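3-oxoacyl-(acyl-carrier protein) synthase II (Thermus thermophilus, PDB 1J3N) catalyses, as a homodimer, the condensation of an acyl group with malonyl-acyl-carrier protein that elongates fatty acids. Local coordinates at residues A[3-8]-A[239-244]; A[326-331]-A[358-363]; A[297-302]-A[330-335]. All coordinates share one frame; numbering follows the deposited sequence.

Contact 1 of 3, residues A[3-8]-A[239-244]; sequences RVVVTG and EAYEHA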
loop_
_atom_site.group_PDB
_atom_site.type_symbol
_atom_site.label_atom_id
_atom_site.label_comp_id
_atom_site.label_asym_id
_atom_site.label_seq_id
_atom_site.Cartn_x
_atom_site.Cartn_y
_atom_site.Cartn_z
ATOM N N ARG A 3 -9.491 8.616 21.382
ATOM C CA ARG A 3 -8.069 8.864 21.442
ATOM C C ARG A 3 -7.396 7.544 21.063
ATOM O O ARG A 3 -7.969 6.466 21.233
ATOM C CB ARG A 3 -7.650 9.304 22.849
ATOM C CG ARG A 3 -8.176 10.683 23.240
ATOM C CD ARG A 3 -7.244 11.374 24.224
ATOM N NE ARG A 3 -7.232 10.742 25.540
ATOM C CZ ARG A 3 -6.135 10.555 26.268
ATOM N NH1 ARG A 3 -4.954 10.943 25.809
ATOM N NH2 ARG A 3 -6.218 9.992 27.464
ATOM N N VAL A 4 -6.193 7.640 20.521
ATOM C CA VAL A 4 -5.448 6.462 20.124
ATOM C C VAL A 4 -4.079 6.582 20.772
ATOM O O VAL A 4 -3.380 7.586 20.592
ATOM C CB VAL A 4 -5.302 6.389 18.587
ATOM C CG1 VAL A 4 -4.426 5.202 18.209
ATOM C CG2 VAL A 4 -6.685 6.267 17.938
ATOM N N VAL A 5 -3.712 5.569 21.549
ATOM C CA VAL A 5 -2.433 5.572 22.234
ATOM C C VAL A 5 -1.551 4.384 21.863
ATOM O O VAL A 5 -2.037 3.320 21.475
ATOM C CB VAL A 5 -2.625 5.584 23.765
ATOM C CG1 VAL A 5 -3.321 6.865 24.195
ATOM C CG2 VAL A 5 -3.420 4.360 24.198
ATOM N N VAL A 6 -0.247 4.595 21.994
ATOM C CA VAL A 6 0.779 3.593 21.701
ATOM C C VAL A 6 1.045 2.814 22.993
ATOM O O VAL A 6 1.446 3.400 23.994
ATOM C CB VAL A 6 2.094 4.285 21.242
ATOM C CG1 VAL A 6 3.176 3.249 20.950
ATOM C CG2 VAL A 6 1.826 5.144 20.018
ATOM N N THR A 7 0.829 1.501 22.962
ATOM C CA THR A 7 1.021 0.669 24.143
ATOM C C THR A 7 2.024 -0.462 23.951
ATOM O O THR A 7 2.270 -1.243 24.873
ATOM C CB THR A 7 -0.311 0.040 24.580
ATOM O OG1 THR A 7 -0.795 -0.820 23.538
ATOM C CG2 THR A 7 -1.348 1.128 24.863
ATOM N N GLY A 8 2.583 -0.564 22.753
ATOM C CA GLY A 8 3.550 -1.611 22.485
ATOM C C GLY A 8 4.565 -1.185 21.448
ATOM O O GLY A 8 4.207 -0.597 20.434
ATOM N N GLU A 239 -3.806 1.537 20.080
ATOM C CA GLU A 239 -4.972 1.103 20.833
ATOM C C GLU A 239 -5.868 2.267 21.223
ATOM O O GLU A 239 -5.389 3.362 21.541
ATOM C CB GLU A 239 -4.464 0.408 22.100
ATOM C CG GLU A 239 -5.316 -0.696 22.687
ATOM C CD GLU A 239 -4.666 -1.298 23.936
ATOM O OE1 GLU A 239 -3.419 -1.382 23.985
ATOM O OE2 GLU A 239 -5.395 -1.692 24.866
ATOM N N ALA A 240 -7.172 2.033 21.195
ATOM C CA ALA A 240 -8.123 3.059 21.588
ATOM C C ALA A 240 -7.821 3.307 23.065
ATOM O O ALA A 240 -7.600 2.357 23.820
ATOM C CB ALA A 240 -9.549 2.545 21.412
ATOM N N TYR A 241 -7.789 4.574 23.467
ATOM C CA TYR A 241 -7.492 4.941 24.854
ATOM C C TYR A 241 -8.324 4.167 25.872
ATOM O O TYR A 241 -7.804 3.707 26.894
ATOM C CB TYR A 241 -7.729 6.433 25.072
ATOM C CG TYR A 241 -7.623 6.844 26.524
ATOM C CD1 TYR A 241 -6.385 6.926 27.157
ATOM C CD2 TYR A 241 -8.768 7.124 27.274
ATOM C CE1 TYR A 241 -6.285 7.278 28.501
ATOM C CE2 TYR A 241 -8.678 7.475 28.620
ATOM C CZ TYR A 241 -7.434 7.550 29.226
ATOM O OH TYR A 241 -7.334 7.889 30.562
ATOM N N GLU A 242 -9.618 4.044 25.589
ATOM C CA GLU A 242 -10.545 3.339 26.464
ATOM C C GLU A 242 -10.137 1.882 26.653
ATOM O O GLU A 242 -10.135 1.359 27.772
ATOM C CB GLU A 242 -11.957 3.406 25.880
ATOM C CG GLU A 242 -12.552 4.809 25.844
ATOM C CD GLU A 242 -12.794 5.381 27.228
ATOM O OE1 GLU A 242 -13.538 4.748 28.009
ATOM O OE2 GLU A 242 -12.249 6.463 27.536
ATOM N N HIS A 243 -9.793 1.226 25.554
ATOM C CA HIS A 243 -9.387 -0.169 25.618
ATOM C C HIS A 243 -8.103 -0.317 26.430
ATOM O O HIS A 243 -7.926 -1.297 27.148
ATOM C CB HIS A 243 -9.195 -0.721 24.202
ATOM C CG HIS A 243 -8.889 -2.187 24.158
ATOM N ND1 HIS A 243 -7.663 -2.705 24.519
ATOM C CD2 HIS A 243 -9.648 -3.243 23.782
ATOM C CE1 HIS A 243 -7.679 -4.018 24.363
ATOM N NE2 HIS A 243 -8.872 -4.369 23.916
ATOM N N ALA A 244 -7.216 0.670 26.329
ATOM C CA ALA A 244 -5.953 0.640 27.052
ATOM C C ALA A 244 -6.139 0.808 28.561
ATOM O O ALA A 244 -5.613 0.016 29.343
ATOM C CB ALA A 244 -5.013 1.722 26.514
#
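V5 and E239 form the antiparallel hydrogen-bonded pair that joins strand 4-13 to the end of strand 232-240 in the mixed sheet of this thiolase-type fold. V5 N reaches E239 O at 2.8 Å, and E239 N returns to V5 O. Next along, V4 faces A240, the N-cap of helix 241-246, and Y241 N still donates to R3 O at 2.9 Å. The tight part is apolar: V5 CG2 lies 3.9 Å from A244 CB, and an alanine is small enough there to let T7 CG2 approach the same methyl. Toward the partly exposed end, Y241 CG is anti to its backbone N (chi1 172°), which lays the ring alongside the R3 chain. R3 CZ stands 4.0 Å from the Y241 ring centroid, 20° off the normal, a cation-pi contact with NH2 over the CD1-CE1 side and the planes 41° apart; R3 NH1 also holds E254 in a salt bridge. An alanine at Y241 would probably cost the guanidinium its aromatic neighbour and leave the arginine chain freer to turn. Inside, E239 takes T7 OG1 on OE1 at 2.7 Å, and H243 ND1 and R247 on OE2. So many donors around a buried carboxylate are consistent with E239 staying ionised.

Contact 2 of 3, residues A[326-331]-A[358-363]; sequences RLMVSS and GVIPPT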
loop_
_atom_site.group_PDB
_atom_site.type_symbol
_atom_site.label_atom_id
_atom_site.label_comp_id
_atom_site.label_asym_id
_atom_site.label_seq_id
_atom_site.Cartn_x
_atom_site.Cartn_y
_atom_site.Cartn_z
ATOM N N ARG A 326 14.133 27.252 18.659
ATOM C CA ARG A 326 13.950 26.696 19.996
ATOM C C ARG A 326 13.666 25.193 19.943
ATOM O O ARG A 326 13.543 24.534 20.975
ATOM C CB ARG A 326 12.804 27.423 20.707
ATOM C CG ARG A 326 12.927 27.437 22.225
ATOM C CD ARG A 326 12.141 28.594 22.839
ATOM N NE ARG A 326 10.703 28.463 22.624
ATOM C CZ ARG A 326 9.798 29.331 23.066
ATOM N NH1 ARG A 326 10.178 30.404 23.747
ATOM N NH2 ARG A 326 8.510 29.121 22.833
ATOM N N LEU A 327 13.575 24.660 18.731
ATOM C CA LEU A 327 13.302 23.242 18.532
ATOM C C LEU A 327 14.549 22.402 18.717
ATOM O O LEU A 327 15.665 22.909 18.676
ATOM C CB LEU A 327 12.793 22.987 17.110
ATOM C CG LEU A 327 11.413 23.416 16.624
ATOM C CD1 LEU A 327 11.380 23.305 15.108
ATOM C CD2 LEU A 327 10.339 22.549 17.259
ATOM N N MET A 328 14.343 21.110 18.924
ATOM C CA MET A 328 15.440 20.162 19.035
ATOM C C MET A 328 15.139 19.188 17.912
ATOM O O MET A 328 14.021 18.680 17.813
ATOM C CB MET A 328 15.427 19.425 20.378
ATOM C CG MET A 328 15.941 20.245 21.546
ATOM S SD MET A 328 16.054 19.263 23.051
ATOM C CE MET A 328 14.307 19.217 23.528
ATOM N N VAL A 329 16.121 18.948 17.053
ATOM C CA VAL A 329 15.925 18.049 15.929
ATOM C C VAL A 329 17.046 17.021 15.901
ATOM O O VAL A 329 18.219 17.372 16.038
ATOM C CB VAL A 329 15.928 18.836 14.582
ATOM C CG1 VAL A 329 15.496 17.928 13.436
ATOM C CG2 VAL A 329 15.007 20.049 14.675
ATOM N N SER A 330 16.697 15.749 15.753
ATOM C CA SER A 330 17.734 14.724 15.675
ATOM C C SER A 330 17.341 13.667 14.653
ATOM O O SER A 330 16.156 13.408 14.425
ATOM C CB SER A 330 17.998 14.086 17.051
ATOM O OG SER A 330 17.073 13.063 17.365
ATOM N N SER A 331 18.344 13.078 14.015
ATOM C CA SER A 331 18.093 12.057 13.017
ATOM C C SER A 331 18.553 10.695 13.491
ATOM O O SER A 331 19.743 10.479 13.738
ATOM C CB SER A 331 18.802 12.398 11.706
ATOM O OG SER A 331 18.649 11.345 10.768
ATOM N N GLY A 358 11.726 11.095 28.424
ATOM C CA GLY A 358 12.179 12.443 28.707
ATOM C C GLY A 358 13.627 12.701 28.332
ATOM O O GLY A 358 14.302 13.521 28.962
ATOM N N VAL A 359 14.115 11.994 27.318
ATOM C CA VAL A 359 15.482 12.172 26.838
ATOM C C VAL A 359 15.395 12.183 25.317
ATOM O O VAL A 359 14.681 11.370 24.720
ATOM C CB VAL A 359 16.427 11.021 27.273
ATOM C CG1 VAL A 359 17.818 11.258 26.692
ATOM C CG2 VAL A 359 16.510 10.937 28.797
ATOM N N ILE A 360 16.109 13.116 24.697
ATOM C CA ILE A 360 16.102 13.245 23.248
ATOM C C ILE A 360 17.304 12.540 22.648
ATOM O O ILE A 360 18.447 12.798 23.040
ATOM C CB ILE A 360 16.140 14.725 22.820
ATOM C CG1 ILE A 360 15.090 15.526 23.602
ATOM C CG2 ILE A 360 15.884 14.840 21.332
ATOM C CD1 ILE A 360 13.669 15.033 23.435
ATOM N N PRO A 361 17.064 11.640 21.680
ATOM C CA PRO A 361 18.154 10.904 21.033
ATOM C C PRO A 361 19.009 11.860 20.209
ATOM O O PRO A 361 18.498 12.829 19.653
ATOM C CB PRO A 361 17.414 9.869 20.189
ATOM C CG PRO A 361 16.145 10.570 19.840
ATOM C CD PRO A 361 15.757 11.218 21.147
ATOM N N PRO A 362 20.322 11.593 20.117
ATOM C CA PRO A 362 21.268 12.431 19.370
ATOM C C PRO A 362 21.400 12.142 17.880
ATOM O O PRO A 362 20.956 11.107 17.378
ATOM C CB PRO A 362 22.579 12.145 20.073
ATOM C CG PRO A 362 22.470 10.647 20.243
ATOM C CD PRO A 362 21.038 10.477 20.769
ATOM N N THR A 363 22.034 13.079 17.188
ATOM C CA THR A 363 22.319 12.933 15.773
ATOM C C THR A 363 23.827 12.770 15.831
ATOM O O THR A 363 24.549 13.757 16.001
ATOM C CB THR A 363 21.996 14.212 14.967
ATOM O OG1 THR A 363 20.605 14.527 15.087
ATOM C CG2 THR A 363 22.324 14.007 13.498
HETATM O O HOH W 1 17.814 10.634 17.244
#
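S330 turns its side chain toward segment 358-363, where CB and OG both find partners, at P361 and T363. Its CB lies 3.3 Å from T363 OG1 and close to P361 O. Beyond it, OG sits between the backbone N and the carbonyl carbon (chi1 83°), which directs it to P361 O, 2.7 Å away; it donates from above the carbonyl plane, 47° out of it. The same OG touches P361 CG at 3.6 Å, accepts from a water that also donates to P362 O, and receives Y297 OH as a further donor. A serine suits the place, being short enough to bring its hydroxyl to the P361 carbonyl and alongside CG of that ring, and able both to give and to accept. In the thiolase-type fold, strand 328-330 belongs to the mixed sheet, and helix 343-357 connects it to strand 359-360, which does not pair with it. T363 OG1 accepts S331 N at 2.9 Å and in turn bonds to F377 O, so one hydroxyl ties both. At the other end, M328 and I360 cross at about a right angle, the methionine chain bending at its last torsion (chi3 -77°) to bring CE to 3.8 Å from I360 CG1, the methyl end and sulfur of M328 lying against CG1, midway along I360.

Contact 3 of 3, residues A[297-302]-A[330-335]; sequences YINAHG and SSTKSM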
loop_
_atom_site.group_PDB
_atom_site.type_symbol
_atom_site.label_atom_id
_atom_site.label_comp_id
_atom_site.label_asym_id
_atom_site.label_seq_id
_atom_site.Cartn_x
_atom_site.Cartn_y
_atom_site.Cartn_z
ATOM N N TYR A 297 10.189 18.824 19.893
ATOM C CA TYR A 297 11.076 17.864 19.238
ATOM C C TYR A 297 10.584 17.416 17.861
ATOM O O TYR A 297 9.385 17.249 17.648
ATOM C CB TYR A 297 11.253 16.616 20.113
ATOM C CG TYR A 297 12.076 15.527 19.459
ATOM C CD1 TYR A 297 13.357 15.797 18.978
ATOM C CD2 TYR A 297 11.588 14.219 19.341
ATOM C CE1 TYR A 297 14.138 14.802 18.404
ATOM C CE2 TYR A 297 12.367 13.209 18.760
ATOM C CZ TYR A 297 13.642 13.513 18.298
ATOM O OH TYR A 297 14.451 12.536 17.760
ATOM N N ILE A 298 11.526 17.228 16.935
ATOM C CA ILE A 298 11.214 16.758 15.593
ATOM C C ILE A 298 12.175 15.657 15.198
ATOM O O ILE A 298 13.380 15.896 15.075
ATOM C CB ILE A 298 11.343 17.860 14.520
ATOM C CG1 ILE A 298 10.361 19.002 14.793
ATOM C CG2 ILE A 298 11.065 17.266 13.148
ATOM C CD1 ILE A 298 10.370 20.085 13.714
ATOM N N ASN A 299 11.663 14.445 15.018
ATOM C CA ASN A 299 12.532 13.362 14.582
ATOM C C ASN A 299 12.563 13.540 13.082
ATOM O O ASN A 299 11.636 13.149 12.378
ATOM C CB ASN A 299 11.965 11.986 14.945
ATOM C CG ASN A 299 12.906 10.860 14.555
ATOM O OD1 ASN A 299 12.938 10.426 13.399
ATOM N ND2 ASN A 299 13.699 10.399 15.513
ATOM N N ALA A 300 13.631 14.170 12.606
ATOM C CA ALA A 300 13.792 14.458 11.194
ATOM C C ALA A 300 13.918 13.234 10.311
ATOM O O ALA A 300 14.199 12.131 10.776
ATOM C CB ALA A 300 15.002 15.350 10.990
ATOM N N HIS A 301 13.702 13.460 9.021
ATOM C CA HIS A 301 13.830 12.426 8.019
ATOM C C HIS A 301 15.339 12.311 7.799
ATOM O O HIS A 301 15.894 11.209 7.751
ATOM C CB HIS A 301 13.126 12.861 6.734
ATOM C CG HIS A 301 13.211 11.853 5.632
ATOM N ND1 HIS A 301 12.846 10.536 5.802
ATOM C CD2 HIS A 301 13.627 11.967 4.349
ATOM C CE1 HIS A 301 13.035 9.879 4.671
ATOM N NE2 HIS A 301 13.509 10.725 3.773
ATOM N N GLY A 302 15.979 13.476 7.700
ATOM C CA GLY A 302 17.419 13.580 7.504
ATOM C C GLY A 302 18.143 12.304 7.132
ATOM O O GLY A 302 18.662 11.602 8.001
ATOM N N SER A 330 16.697 15.749 15.753
ATOM C CA SER A 330 17.734 14.724 15.675
ATOM C C SER A 330 17.341 13.667 14.653
ATOM O O SER A 330 16.156 13.408 14.425
ATOM C CB SER A 330 17.998 14.086 17.051
ATOM O OG SER A 330 17.073 13.063 17.365
ATOM N N SER A 331 18.344 13.078 14.015
ATOM C CA SER A 331 18.093 12.057 13.017
ATOM C C SER A 331 18.553 10.695 13.491
ATOM O O SER A 331 19.743 10.479 13.738
ATOM C CB SER A 331 18.802 12.398 11.706
ATOM O OG SER A 331 18.649 11.345 10.768
ATOM N N THR A 332 17.596 9.782 13.611
ATOM C CA THR A 332 17.874 8.417 14.032
ATOM C C THR A 332 18.781 7.779 12.973
ATOM O O THR A 332 19.667 6.978 13.288
ATOM C CB THR A 332 16.563 7.599 14.123
ATOM O OG1 THR A 332 15.661 8.244 15.032
ATOM C CG2 THR A 332 16.841 6.171 14.604
ATOM N N LYS A 333 18.562 8.166 11.718
ATOM C CA LYS A 333 19.322 7.625 10.595
ATOM C C LYS A 333 20.830 7.785 10.726
ATOM O O LYS A 333 21.595 7.129 10.018
ATOM C CB LYS A 333 18.843 8.253 9.287
ATOM C CG LYS A 333 17.393 7.924 8.946
ATOM C CD LYS A 333 17.063 8.280 7.494
ATOM C CE LYS A 333 15.652 7.824 7.107
ATOM N NZ LYS A 333 14.580 8.528 7.868
ATOM N N SER A 334 21.260 8.659 11.631
ATOM C CA SER A 334 22.684 8.860 11.855
ATOM C C SER A 334 23.243 7.572 12.457
ATOM O O SER A 334 24.398 7.208 12.214
ATOM C CB SER A 334 22.908 10.021 12.824
ATOM O OG SER A 334 22.256 9.782 14.056
ATOM N N MET A 335 22.405 6.877 13.227
ATOM C CA MET A 335 22.809 5.637 13.884
ATOM C C MET A 335 22.435 4.331 13.186
ATOM O O MET A 335 23.257 3.411 13.111
ATOM C CB MET A 335 22.252 5.604 15.306
ATOM C CG MET A 335 22.855 6.644 16.232
ATOM S SD MET A 335 21.996 6.705 17.815
ATOM C CE MET A 335 20.686 7.846 17.428
HETATM O O HOH W 2 15.167 9.962 12.067
#
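Y297 and S330 meet where strands 297-299 and 328-330 run parallel, two neighbours of the sheet linked through helix 306-324 as a beta-alpha-beta crossover. The tyrosine hydroxyl donates to S330 OG at 2.7 Å, the serine oxygen lying at the edge of the ring and in its plane; the tyrosine is long enough to carry its hydroxyl to the serine on the neighbouring strand. N299 and S330 form the bridge: A300 N donates to S330 O at 3.2 Å, and the bond from S330 N to I298 O is weak. Past the strands the two segments stay joined by side chains. S331 OG, anti to its backbone N (chi1 175°), gives its proton to a lone pair of G302 O at 2.8 Å, and K333 NZ, brought round by a bend at chi4 (65°), reaches a lone pair of H301 O at 3.0 Å. A water bridges A300 O and T332 N. Further out, E347 forms a salt bridge with K333, and E312 accepts H301 N and G302 N, which holds that turn of backbone; the H338 ring meets that of H301 at about a right angle. H301 and H338 are probably the two histidines of the Cys-His-His active site of this family. S331 O takes both S334 N and S334 OG, the hydroxyl at 2.6 Å and nearly in line with the C=O bond.

How the contacts relate
Segment 3-8, at the N terminus, is joined by 239-244 across 230 intervening residues, which closes the long loop of contact 1 across the N-terminal half. The chain then enters the C-terminal half, where two short loops follow in series: contact 3 closes over helix 306-324, bringing 330-335 beside 297-302, and contact 2 opens on the same residues, S330 and S331, to close over helix 343-357 at 358-363. Contacts 2 and 3 do not nest but share S330 and S331; their centres lie 8 Å apart. Contact 1, with its centre 25 Å from each, touches neither; all three reach the same mixed sheet.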